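Local coordinates for protein kinectin 1 (Kinesin receptor) (Legionella pneumophila, PDB 4MU6) that is a Legionella effector of unsettled biochemical role, probably acting at host membranes, whose N-terminal part forms an elongated antiparallel coiled coil, at residues 98-112 and 176-190. Sequence-based numbering, arbitrary orientation.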
loop_
_atom_site.group_PDB
_atom_site.type_symbol
_atom_site.label_atom_id
_atom_site.label_comp_id
_atom_site.label_asym_id
_atom_site.label_seq_id
_atom_site.Cartn_x
_atom_site.Cartn_y
_atom_site.Cartn_z
ATOM N N LYS A 98 -37.937 -6.897 -0.992
ATOM C CA LYS A 98 -38.403 -7.418 0.287
ATOM C C LYS A 98 -39.836 -6.974 0.559
ATOM O O LYS A 98 -40.658 -7.769 1.002
ATOM C CB LYS A 98 -37.479 -6.989 1.421
ATOM C CG LYS A 98 -37.984 -7.363 2.800
ATOM C CD LYS A 98 -36.914 -7.120 3.842
ATOM C CE LYS A 98 -37.338 -7.667 5.196
ATOM N NZ LYS A 98 -36.182 -7.754 6.129
ATOM N N GLU A 99 -40.136 -5.714 0.256
ATOM C CA GLU A 99 -41.489 -5.194 0.400
ATOM C C GLU A 99 -42.507 -5.904 -0.502
ATOM O O GLU A 99 -43.566 -6.278 -0.035
ATOM C CB GLU A 99 -41.525 -3.690 0.139
ATOM C CG GLU A 99 -40.871 -2.862 1.225
ATOM C CD GLU A 99 -40.677 -1.407 0.820
ATOM O OE1 GLU A 99 -41.121 -1.033 -0.289
ATOM O OE2 GLU A 99 -40.078 -0.642 1.608
ATOM N N VAL A 100 -42.208 -6.071 -1.788
ATOM C CA VAL A 100 -43.180 -6.736 -2.666
ATOM C C VAL A 100 -43.369 -8.206 -2.291
ATOM O O VAL A 100 -44.502 -8.678 -2.218
ATOM C CB VAL A 100 -42.882 -6.579 -4.184
ATOM C CG1 VAL A 100 -42.916 -5.116 -4.584
ATOM C CG2 VAL A 100 -41.559 -7.205 -4.560
ATOM N N LEU A 101 -42.273 -8.913 -2.013
ATOM C CA LEU A 101 -42.361 -10.328 -1.661
ATOM C C LEU A 101 -43.194 -10.514 -0.404
ATOM O O LEU A 101 -43.966 -11.466 -0.290
ATOM C CB LEU A 101 -40.977 -10.925 -1.439
ATOM C CG LEU A 101 -40.064 -11.059 -2.656
ATOM C CD1 LEU A 101 -38.686 -11.407 -2.171
ATOM C CD2 LEU A 101 -40.586 -12.124 -3.633
ATOM N N THR A 102 -43.040 -9.587 0.531
ATOM C CA THR A 102 -43.694 -9.700 1.823
ATOM C C THR A 102 -45.148 -9.308 1.691
ATOM O O THR A 102 -46.006 -9.889 2.332
ATOM C CB THR A 102 -43.000 -8.814 2.856
ATOM O OG1 THR A 102 -41.632 -9.234 2.984
ATOM C CG2 THR A 102 -43.688 -8.904 4.212
ATOM N N ARG A 103 -45.420 -8.319 0.847
ATOM C CA ARG A 103 -46.790 -7.921 0.599
ATOM C C ARG A 103 -47.530 -9.099 -0.033
ATOM O O ARG A 103 -48.654 -9.404 0.355
ATOM C CB ARG A 103 -46.833 -6.675 -0.290
ATOM C CG ARG A 103 -48.220 -6.222 -0.701
ATOM C CD ARG A 103 -48.154 -4.942 -1.528
ATOM N NE ARG A 103 -47.488 -3.876 -0.781
ATOM C CZ ARG A 103 -46.375 -3.263 -1.168
ATOM N NH1 ARG A 103 -45.787 -3.581 -2.320
ATOM N NH2 ARG A 103 -45.855 -2.315 -0.407
ATOM N N GLU A 104 -46.892 -9.794 -0.973
ATOM C CA GLU A 104 -47.540 -10.960 -1.582
ATOM C C GLU A 104 -47.760 -12.103 -0.581
ATOM O O GLU A 104 -48.854 -12.677 -0.499
ATOM C CB GLU A 104 -46.749 -11.453 -2.790
ATOM C CG GLU A 104 -47.388 -12.653 -3.472
ATOM C CD GLU A 104 -46.821 -12.894 -4.858
ATOM O OE1 GLU A 104 -45.612 -12.631 -5.061
ATOM O OE2 GLU A 104 -47.591 -13.324 -5.748
ATOM N N LEU A 105 -46.723 -12.410 0.194
ATOM C CA LEU A 105 -46.791 -13.451 1.218
ATOM C C LEU A 105 -47.928 -13.251 2.212
ATOM O O LEU A 105 -48.597 -14.214 2.592
ATOM C CB LEU A 105 -45.478 -13.528 1.992
ATOM C CG LEU A 105 -44.419 -14.518 1.522
ATOM C CD1 LEU A 105 -43.262 -14.503 2.495
ATOM C CD2 LEU A 105 -44.992 -15.919 1.407
ATOM N N ASN A 106 -48.138 -12.010 2.649
ATOM C CA ASN A 106 -49.221 -11.714 3.592
ATOM C C ASN A 106 -50.606 -11.873 2.971
ATOM O O ASN A 106 -51.613 -11.844 3.679
ATOM C CB ASN A 106 -49.078 -10.304 4.180
ATOM C CG ASN A 106 -47.792 -10.129 4.957
ATOM O OD1 ASN A 106 -47.287 -11.073 5.564
ATOM N ND2 ASN A 106 -47.245 -8.922 4.930
ATOM N N HIS A 107 -50.664 -12.043 1.651
ATOM C CA HIS A 107 -51.951 -12.187 0.976
ATOM C C HIS A 107 -52.248 -13.618 0.525
ATOM O O HIS A 107 -53.401 -13.977 0.285
ATOM C CB HIS A 107 -52.067 -11.215 -0.201
ATOM C CG HIS A 107 -53.425 -11.210 -0.842
ATOM N ND1 HIS A 107 -54.591 -11.089 -0.112
ATOM C CD2 HIS A 107 -53.802 -11.321 -2.140
ATOM C CE1 HIS A 107 -55.626 -11.118 -0.934
ATOM N NE2 HIS A 107 -55.175 -11.261 -2.170
ATOM N N ILE A 108 -51.210 -14.439 0.418
ATOM C CA ILE A 108 -51.366 -15.820 -0.055
ATOM C C ILE A 108 -52.338 -16.721 0.765
ATOM O O ILE A 108 -53.144 -17.438 0.174
ATOM C CB ILE A 108 -49.992 -16.496 -0.273
ATOM C CG1 ILE A 108 -49.226 -15.763 -1.374
ATOM C CG2 ILE A 108 -50.155 -17.967 -0.624
ATOM C CD1 ILE A 108 -47.882 -16.366 -1.708
ATOM N N PRO A 109 -52.271 -16.684 2.113
ATOM C CA PRO A 109 -53.263 -17.423 2.915
ATOM C C PRO A 109 -54.705 -17.021 2.617
ATOM O O PRO A 109 -55.589 -17.872 2.614
ATOM C CB PRO A 109 -52.912 -17.029 4.349
ATOM C CG PRO A 109 -51.464 -16.740 4.293
ATOM C CD PRO A 109 -51.210 -16.115 2.963
ATOM N N THR A 110 -54.940 -15.740 2.364
ATOM C CA THR A 110 -56.267 -15.294 1.945
ATOM C C THR A 110 -56.690 -15.906 0.597
ATOM O O THR A 110 -57.806 -16.416 0.460
ATOM C CB THR A 110 -56.334 -13.773 1.885
ATOM O OG1 THR A 110 -56.201 -13.262 3.212
ATOM C CG2 THR A 110 -57.656 -13.301 1.288
ATOM N N GLN A 111 -55.789 -15.864 -0.381
ATOM C CA GLN A 111 -56.042 -16.418 -1.704
ATOM C C GLN A 111 -56.349 -17.905 -1.617
ATOM O O GLN A 111 -57.325 -18.377 -2.204
ATOM C CB GLN A 111 -54.833 -16.211 -2.616
ATOM C CG GLN A 111 -54.629 -14.771 -3.037
ATOM C CD GLN A 111 -53.258 -14.529 -3.654
ATOM O OE1 GLN A 111 -52.220 -14.588 -2.971
ATOM N NE2 GLN A 111 -53.246 -14.268 -4.954
ATOM N N ILE A 112 -55.502 -18.638 -0.897
ATOM C CA ILE A 112 -55.710 -20.062 -0.726
ATOM C C ILE A 112 -57.085 -20.353 -0.129
ATOM O O ILE A 112 -57.807 -21.210 -0.625
ATOM C CB ILE A 112 -54.602 -20.688 0.121
ATOM C CG1 ILE A 112 -53.329 -20.772 -0.717
ATOM C CG2 ILE A 112 -55.029 -22.082 0.610
ATOM C CD1 ILE A 112 -52.061 -20.998 0.093
ATOM N N LEU A 176 -50.175 -21.238 -5.740
ATOM C CA LEU A 176 -50.067 -20.373 -4.577
ATOM C C LEU A 176 -49.102 -20.946 -3.548
ATOM O O LEU A 176 -48.280 -20.214 -2.994
ATOM C CB LEU A 176 -51.445 -20.143 -3.958
ATOM C CG LEU A 176 -52.346 -19.237 -4.803
ATOM C CD1 LEU A 176 -53.829 -19.399 -4.421
ATOM C CD2 LEU A 176 -51.896 -17.794 -4.660
ATOM N N PHE A 177 -49.203 -22.248 -3.290
ATOM C CA PHE A 177 -48.296 -22.896 -2.344
ATOM C C PHE A 177 -46.855 -22.828 -2.844
ATOM O O PHE A 177 -45.936 -22.644 -2.043
ATOM C CB PHE A 177 -48.698 -24.348 -2.050
ATOM C CG PHE A 177 -49.766 -24.491 -0.966
ATOM C CD1 PHE A 177 -49.487 -24.176 0.360
ATOM C CD2 PHE A 177 -51.039 -24.962 -1.275
ATOM C CE1 PHE A 177 -50.467 -24.308 1.355
ATOM C CE2 PHE A 177 -52.024 -25.104 -0.281
ATOM C CZ PHE A 177 -51.737 -24.778 1.027
ATOM N N GLU A 178 -46.660 -22.982 -4.156
ATOM C CA GLU A 178 -45.337 -22.803 -4.753
ATOM C C GLU A 178 -44.881 -21.344 -4.688
ATOM O O GLU A 178 -43.695 -21.056 -4.486
ATOM C CB GLU A 178 -45.323 -23.269 -6.206
ATOM C CG GLU A 178 -43.922 -23.327 -6.782
ATOM C CD GLU A 178 -43.890 -23.729 -8.247
ATOM O OE1 GLU A 178 -44.959 -24.088 -8.790
ATOM O OE2 GLU A 178 -42.791 -23.681 -8.849
ATOM N N GLN A 179 -45.824 -20.424 -4.873
ATOM C CA GLN A 179 -45.520 -19.003 -4.789
ATOM C C GLN A 179 -45.011 -18.693 -3.387
ATOM O O GLN A 179 -44.036 -17.940 -3.205
ATOM C CB GLN A 179 -46.765 -18.166 -5.088
ATOM C CG GLN A 179 -46.491 -16.671 -5.178
ATOM C CD GLN A 179 -45.700 -16.302 -6.430
ATOM O OE1 GLN A 179 -46.118 -16.597 -7.549
ATOM N NE2 GLN A 179 -44.551 -15.656 -6.243
ATOM N N GLU A 180 -45.662 -19.297 -2.397
ATOM C CA GLU A 180 -45.306 -19.060 -1.003
ATOM C C GLU A 180 -43.870 -19.479 -0.676
ATOM O O GLU A 180 -43.075 -18.683 -0.173
ATOM C CB GLU A 180 -46.289 -19.766 -0.070
ATOM C CG GLU A 180 -46.000 -19.553 1.409
ATOM C CD GLU A 180 -47.111 -20.099 2.307
ATOM O OE1 GLU A 180 -47.322 -21.332 2.316
ATOM O OE2 GLU A 180 -47.778 -19.291 2.994
ATOM N N VAL A 181 -43.534 -20.730 -0.956
ATOM C CA VAL A 181 -42.198 -21.207 -0.635
ATOM C C VAL A 181 -41.121 -20.456 -1.448
ATOM O O VAL A 181 -40.053 -20.154 -0.922
ATOM C CB VAL A 181 -42.085 -22.727 -0.830
ATOM C CG1 VAL A 181 -42.724 -23.120 -2.128
ATOM C CG2 VAL A 181 -40.641 -23.174 -0.796
ATOM N N ASN A 182 -41.407 -20.137 -2.708
ATOM C CA ASN A 182 -40.471 -19.354 -3.522
ATOM C C ASN A 182 -40.191 -17.955 -2.985
ATOM O O ASN A 182 -39.041 -17.497 -2.980
ATOM C CB ASN A 182 -40.929 -19.274 -4.976
ATOM C CG ASN A 182 -40.653 -20.550 -5.722
ATOM O OD1 ASN A 182 -39.864 -21.369 -5.264
ATOM N ND2 ASN A 182 -41.293 -20.731 -6.870
ATOM N N ASN A 183 -41.238 -17.266 -2.556
ATOM C CA ASN A 183 -41.043 -15.965 -1.940
ATOM C C ASN A 183 -40.254 -16.100 -0.652
ATOM O O ASN A 183 -39.436 -15.250 -0.324
ATOM C CB ASN A 183 -42.369 -15.242 -1.715
ATOM C CG ASN A 183 -42.989 -14.774 -3.008
ATOM O OD1 ASN A 183 -42.563 -15.186 -4.092
ATOM N ND2 ASN A 183 -44.007 -13.916 -2.908
ATOM N N LYS A 184 -40.462 -17.188 0.074
ATOM C CA LYS A 184 -39.676 -17.379 1.281
ATOM C C LYS A 184 -38.197 -17.593 0.975
ATOM O O LYS A 184 -37.348 -17.047 1.669
ATOM C CB LYS A 184 -40.241 -18.482 2.162
ATOM C CG LYS A 184 -41.302 -17.963 3.119
ATOM C CD LYS A 184 -41.597 -18.971 4.212
ATOM C CE LYS A 184 -42.727 -19.873 3.827
ATOM N NZ LYS A 184 -42.926 -20.945 4.841
ATOM N N ILE A 185 -37.895 -18.364 -0.068
ATOM C CA ILE A 185 -36.508 -18.554 -0.486
ATOM C C ILE A 185 -35.873 -17.214 -0.873
ATOM O O ILE A 185 -34.744 -16.923 -0.485
ATOM C CB ILE A 185 -36.405 -19.589 -1.627
ATOM C CG1 ILE A 185 -36.720 -20.986 -1.082
ATOM C CG2 ILE A 185 -35.018 -19.570 -2.290
ATOM C CD1 ILE A 185 -37.024 -22.027 -2.148
ATOM N N LYS A 186 -36.617 -16.386 -1.600
ATOM C CA LYS A 186 -36.088 -15.105 -2.068
ATOM C C LYS A 186 -35.892 -14.156 -0.898
ATOM O O LYS A 186 -35.069 -13.250 -0.951
ATOM C CB LYS A 186 -37.046 -14.472 -3.086
ATOM C CG LYS A 186 -36.872 -14.937 -4.518
ATOM C CD LYS A 186 -38.122 -14.652 -5.328
ATOM C CE LYS A 186 -37.966 -15.066 -6.789
ATOM N NZ LYS A 186 -39.297 -15.098 -7.474
ATOM N N LEU A 187 -36.680 -14.350 0.153
ATOM C CA LEU A 187 -36.542 -13.525 1.324
ATOM C C LEU A 187 -35.281 -13.938 2.062
ATOM O O LEU A 187 -34.562 -13.087 2.570
ATOM C CB LEU A 187 -37.775 -13.603 2.214
ATOM C CG LEU A 187 -38.981 -12.790 1.731
ATOM C CD1 LEU A 187 -40.126 -12.963 2.711
ATOM C CD2 LEU A 187 -38.632 -11.313 1.578
ATOM N N ASN A 188 -35.008 -15.240 2.087
ATOM C CA ASN A 188 -33.782 -15.743 2.685
ATOM C C ASN A 188 -32.512 -15.290 1.957
ATOM O O ASN A 188 -31.530 -14.919 2.605
ATOM C CB ASN A 188 -33.803 -17.256 2.771
ATOM C CG ASN A 188 -34.770 -17.769 3.816
ATOM O OD1 ASN A 188 -35.050 -17.101 4.816
ATOM N ND2 ASN A 188 -35.279 -18.973 3.593
ATOM N N GLU A 189 -32.532 -15.323 0.621
ATOM C CA GLU A 189 -31.375 -14.908 -0.162
ATOM C C GLU A 189 -31.127 -13.407 -0.010
ATOM O O GLU A 189 -29.992 -12.955 -0.133
ATOM C CB GLU A 189 -31.538 -15.262 -1.641
ATOM C CG GLU A 189 -31.382 -16.742 -1.933
ATOM C CD GLU A 189 -31.973 -17.129 -3.275
ATOM O OE1 GLU A 189 -32.728 -16.311 -3.850
ATOM O OE2 GLU A 189 -31.682 -18.246 -3.758
ATOM N N ILE A 190 -32.191 -12.649 0.259
ATOM C CA ILE A 190 -32.071 -11.226 0.573
ATOM C C ILE A 190 -31.330 -11.033 1.881
ATOM O O ILE A 190 -30.475 -10.166 1.991
ATOM C CB ILE A 190 -33.440 -10.519 0.654
ATOM C CG1 ILE A 190 -33.978 -10.240 -0.747
ATOM C CG2 ILE A 190 -33.328 -9.193 1.419
ATOM C CD1 ILE A 190 -35.394 -9.719 -0.753
HETATM O O HOH W 1 -47.515 -16.484 3.547
#
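The amide of N183 is gripped at both ends: its ND2 donates to E104 OE1 across the interface (3.0 Å, 166° at the hydrogen), and its OD1 accepts from Q179 NE2 one turn earlier. Buried N183, flanked by the partly exposed E104 and Q179, interrupts the apolar seam of a two-helix antiparallel coiled coil, in which helix 158-217 runs back along helix 43-105 and helix 108-127. E104 extends with CG anti to its own N, and N183 ND2 meets OE1 obliquely from above the carboxylate plane. Q179 bends at chi2, which stacks its amide on the E104 carboxylate, their planes 19° apart. The two bonds together should fix the rotation of the N183 amide.

Toward K98 the packing is knobs-into-holes. L101 fits among N183, K186, L187 and I190; its CD2 lies 3.6 Å from N183 CG, while CD1 presses on K186 CB. L187 is the reciprocal knob, among K98, L101, T102 and L105, and L105 fits among E180, N183, K184 and L187, its CD1 3.5 Å from L187 CD1.

Where helix 43-105 gives way to helix 108-127, a water donates to both L105 O and E180 OE2 (2.7 and 2.9 Å). Beyond it, I112 CG1 and I108 CG2 meet L176 CB, Q111 lies along the L176 methyls, and the methyl I112 CD1 sits over the centre of the F177 ring in a CH-pi contact, 3.9 Å from the centroid and 11° off the normal.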